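Local coordinates for protein cytosolic phospholipase A2 delta (PDB 5IZ5) that hydrolyses membrane glycerophospholipids at the sn-2 position in a calcium-dependent manner, preferring linoleic acid there, at residues 161-173 against 268-280. The protein carries 3 engineered substitutions. Sequence-based numbering, arbitrary orientation.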
# COMPACT_ATOMS: atom_id res chain seq x y z
N VAL B 161 2.01 -0.39 17.63
CA VAL B 161 1.55 -1.00 18.86
C VAL B 161 0.10 -1.46 18.72
O VAL B 161 -0.78 -0.69 18.30
CB VAL B 161 1.59 -0.02 20.05
CG1 VAL B 161 1.03 -0.68 21.32
CG2 VAL B 161 3.00 0.47 20.30
N ALA B 162 -0.13 -2.71 19.07
CA ALA B 162 -1.47 -3.24 19.23
C ALA B 162 -1.86 -3.13 20.70
O ALA B 162 -1.25 -3.77 21.58
CB ALA B 162 -1.51 -4.68 18.76
N ARG B 163 -2.85 -2.29 20.98
CA ARG B 163 -3.34 -2.08 22.34
C ARG B 163 -4.14 -3.30 22.78
O ARG B 163 -4.67 -4.02 21.93
CB ARG B 163 -4.24 -0.84 22.40
CG ARG B 163 -3.56 0.45 21.96
CD ARG B 163 -2.41 0.82 22.87
NE ARG B 163 -2.86 1.02 24.25
CZ ARG B 163 -3.33 2.17 24.75
NH1 ARG B 163 -3.40 3.27 24.00
NH2 ARG B 163 -3.73 2.22 26.02
N GLU B 164 -4.21 -3.53 24.09
CA GLU B 164 -5.01 -4.65 24.61
C GLU B 164 -6.47 -4.43 24.23
O GLU B 164 -7.00 -3.33 24.38
CB GLU B 164 -4.88 -4.75 26.13
CG GLU B 164 -5.51 -6.01 26.71
CD GLU B 164 -5.41 -6.09 28.22
OE1 GLU B 164 -6.30 -6.72 28.83
OE2 GLU B 164 -4.46 -5.54 28.82
N LEU B 165 -7.12 -5.48 23.73
CA LEU B 165 -8.48 -5.37 23.21
C LEU B 165 -9.42 -6.20 24.06
O LEU B 165 -9.13 -7.36 24.36
CB LEU B 165 -8.57 -5.84 21.75
CG LEU B 165 -9.41 -5.01 20.78
CD1 LEU B 165 -8.88 -3.59 20.70
CD2 LEU B 165 -9.39 -5.67 19.42
N SER B 166 -10.54 -5.60 24.45
CA SER B 166 -11.64 -6.32 25.06
C SER B 166 -12.77 -6.50 24.05
O SER B 166 -12.91 -5.72 23.11
CB SER B 166 -12.14 -5.58 26.30
OG SER B 166 -11.12 -5.49 27.27
N CYS B 167 -13.55 -7.55 24.26
CA CYS B 167 -14.63 -7.91 23.36
C CYS B 167 -15.91 -8.03 24.21
O CYS B 167 -15.89 -8.67 25.27
CB CYS B 167 -14.31 -9.26 22.68
SG CYS B 167 -12.98 -9.44 21.42
N LEU B 168 -17.00 -7.40 23.78
CA LEU B 168 -18.27 -7.50 24.53
C LEU B 168 -19.42 -7.98 23.65
O LEU B 168 -19.71 -7.39 22.61
CB LEU B 168 -18.54 -6.18 25.26
CG LEU B 168 -19.80 -5.29 25.26
CD1 LEU B 168 -21.11 -5.91 24.79
CD2 LEU B 168 -19.96 -4.74 26.67
N ASP B 169 -20.06 -9.06 24.09
CA ASP B 169 -21.16 -9.68 23.35
C ASP B 169 -22.50 -9.37 23.99
O ASP B 169 -22.65 -9.50 25.21
CB ASP B 169 -20.98 -11.20 23.28
CG ASP B 169 -20.03 -11.63 22.18
OD1 ASP B 169 -19.90 -10.91 21.17
OD2 ASP B 169 -19.42 -12.71 22.33
N VAL B 170 -23.48 -8.97 23.17
CA VAL B 170 -24.83 -8.69 23.64
C VAL B 170 -25.82 -9.62 22.94
O VAL B 170 -25.95 -9.57 21.72
CB VAL B 170 -25.23 -7.23 23.35
CG1 VAL B 170 -26.57 -6.91 23.98
CG2 VAL B 170 -24.18 -6.26 23.87
N HIS B 171 -26.50 -10.46 23.72
CA HIS B 171 -27.48 -11.41 23.18
C HIS B 171 -28.89 -11.03 23.61
O HIS B 171 -29.08 -10.41 24.65
CB HIS B 171 -27.15 -12.83 23.63
CG HIS B 171 -25.85 -13.33 23.07
ND1 HIS B 171 -25.74 -13.87 21.80
CD2 HIS B 171 -24.60 -13.35 23.59
CE1 HIS B 171 -24.49 -14.21 21.57
NE2 HIS B 171 -23.77 -13.90 22.64
N LEU B 172 -29.88 -11.42 22.81
CA LEU B 172 -31.23 -10.90 22.96
C LEU B 172 -32.34 -11.94 22.82
O LEU B 172 -32.46 -12.60 21.79
CB LEU B 172 -31.42 -9.77 21.95
CG LEU B 172 -32.83 -9.36 21.50
CD1 LEU B 172 -33.76 -9.11 22.68
CD2 LEU B 172 -32.74 -8.15 20.60
N ASP B 173 -33.14 -12.06 23.88
CA ASP B 173 -34.39 -12.83 23.85
C ASP B 173 -35.52 -11.94 23.37
O ASP B 173 -35.52 -11.54 22.22
CB ASP B 173 -34.75 -13.34 25.24
CG ASP B 173 -33.84 -14.46 25.71
OD1 ASP B 173 -33.47 -15.32 24.88
OD2 ASP B 173 -33.51 -14.49 26.91
N GLY B 268 -40.35 -4.85 29.30
CA GLY B 268 -38.90 -4.89 29.09
C GLY B 268 -38.44 -6.03 28.20
O GLY B 268 -39.09 -7.07 28.13
N VAL B 269 -37.31 -5.82 27.53
CA VAL B 269 -36.70 -6.82 26.65
C VAL B 269 -35.39 -7.23 27.29
O VAL B 269 -34.58 -6.37 27.65
CB VAL B 269 -36.44 -6.27 25.24
CG1 VAL B 269 -35.66 -7.28 24.40
CG2 VAL B 269 -37.75 -5.92 24.55
N ARG B 270 -35.18 -8.53 27.43
CA ARG B 270 -34.07 -9.06 28.22
C ARG B 270 -32.82 -9.23 27.35
O ARG B 270 -32.84 -9.99 26.38
CB ARG B 270 -34.46 -10.40 28.83
CG ARG B 270 -33.54 -10.90 29.94
CD ARG B 270 -34.08 -12.19 30.54
NE ARG B 270 -33.60 -12.42 31.91
CZ ARG B 270 -34.09 -11.83 33.00
NH1 ARG B 270 -35.09 -10.95 32.92
NH2 ARG B 270 -33.58 -12.12 34.19
N LEU B 271 -31.75 -8.52 27.70
CA LEU B 271 -30.46 -8.70 27.04
C LEU B 271 -29.44 -9.25 28.01
O LEU B 271 -29.45 -8.91 29.20
CB LEU B 271 -29.94 -7.38 26.47
CG LEU B 271 -30.37 -6.96 25.07
CD1 LEU B 271 -31.65 -7.62 24.59
CD2 LEU B 271 -30.55 -5.47 25.01
N GLN B 272 -28.55 -10.08 27.49
CA GLN B 272 -27.47 -10.65 28.26
C GLN B 272 -26.14 -10.23 27.66
O GLN B 272 -25.88 -10.45 26.47
CB GLN B 272 -27.60 -12.17 28.33
CG GLN B 272 -28.80 -12.60 29.15
CD GLN B 272 -29.02 -14.10 29.18
OE1 GLN B 272 -30.07 -14.60 28.78
NE2 GLN B 272 -28.01 -14.82 29.65
N LEU B 273 -25.29 -9.61 28.45
CA LEU B 273 -23.98 -9.29 27.90
C LEU B 273 -22.82 -9.74 28.77
O LEU B 273 -22.90 -9.74 30.00
CB LEU B 273 -23.86 -7.83 27.43
CG LEU B 273 -23.88 -6.57 28.27
CD1 LEU B 273 -25.18 -6.41 29.03
CD2 LEU B 273 -22.68 -6.50 29.19
N LYS B 274 -21.76 -10.16 28.08
CA LYS B 274 -20.53 -10.54 28.73
C LYS B 274 -19.33 -9.90 28.05
O LYS B 274 -19.10 -10.09 26.85
CB LYS B 274 -20.35 -12.07 28.75
CG LYS B 274 -18.96 -12.51 29.19
CD LYS B 274 -18.96 -13.56 30.29
CE LYS B 274 -17.59 -13.68 30.95
NZ LYS B 274 -17.60 -14.61 32.11
N ALA B 275 -18.56 -9.17 28.84
CA ALA B 275 -17.31 -8.59 28.41
C ALA B 275 -16.19 -9.58 28.72
O ALA B 275 -16.15 -10.15 29.80
CB ALA B 275 -17.06 -7.27 29.13
N GLU B 276 -15.30 -9.77 27.75
CA GLU B 276 -14.22 -10.73 27.86
C GLU B 276 -12.97 -10.16 27.21
O GLU B 276 -13.05 -9.30 26.33
CB GLU B 276 -14.63 -12.05 27.18
CG GLU B 276 -14.41 -13.29 28.03
CD GLU B 276 -14.81 -14.57 27.31
OE1 GLU B 276 -14.72 -14.62 26.06
OE2 GLU B 276 -15.23 -15.52 28.00
N GLY B 277 -11.80 -10.62 27.65
CA GLY B 277 -10.56 -10.30 26.96
C GLY B 277 -10.64 -10.85 25.55
O GLY B 277 -11.09 -11.98 25.35
N CYS B 278 -10.27 -10.05 24.56
CA CYS B 278 -10.11 -10.56 23.20
C CYS B 278 -8.86 -11.43 23.22
O CYS B 278 -7.88 -11.09 23.89
CB CYS B 278 -9.93 -9.43 22.21
SG CYS B 278 -11.36 -8.33 21.99
N PRO B 279 -8.86 -12.56 22.50
CA PRO B 279 -7.62 -13.34 22.41
C PRO B 279 -6.46 -12.49 21.90
O PRO B 279 -6.67 -11.66 21.01
CB PRO B 279 -7.96 -14.44 21.41
CG PRO B 279 -9.45 -14.49 21.33
CD PRO B 279 -9.98 -13.16 21.76
N GLU B 280 -5.25 -12.68 22.44
CA GLU B 280 -4.09 -11.88 22.02
C GLU B 280 -3.41 -12.43 20.75
O GLU B 280 -2.18 -12.58 20.70
CB GLU B 280 -3.05 -11.74 23.15
CG GLU B 280 -3.53 -11.02 24.39
CD GLU B 280 -2.38 -10.53 25.27
OE1 GLU B 280 -1.32 -10.11 24.74
OE2 GLU B 280 -2.55 -10.54 26.51
O HOH W 1 -7.23 -9.25 25.53
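C167 and E276 bond to each other twice, each N-H donating to the other's carbonyl, and the antiparallel pairing of strands 165-172 and 268-277 repeats this scheme along its length. The C167 N bond to E276 O is 2.8 Å long and almost straight. Two residues on, D169 and K274 exchange bonds, with D169 N approaching K274 O from above the carbonyl plane; H171 and Q272 follow, and D173 N to R270 O closes the row at a longer 3.3 Å. S166 and L168 instead make backbone bonds with Y215 and F213 of strand 210-216. At the opposite end C278 N donates to L165 O (2.9 Å), an acceptor that also takes a bond from a water. Here a disulfide joins the two segments, C167 SG to C278 SG at 2.0 Å, each sulfur turned to the side of its own backbone N. V170 CG2 lies alongside L273 CB at 3.9 Å, while L172 CB and CD1 press tightly on L271 CD1, with L189 of strand 188-193 touching both leucines. With an alanine at L172, CG and both methyls go, which is likely to open a gap beside L271 CD1 and L189. D169 has its charge partner in R212, R270 in D260. Backbone bonds and a covalent bond thus fasten two strands of a sheet consistent with a C2-type fold, one face apolar, the other mainly polar.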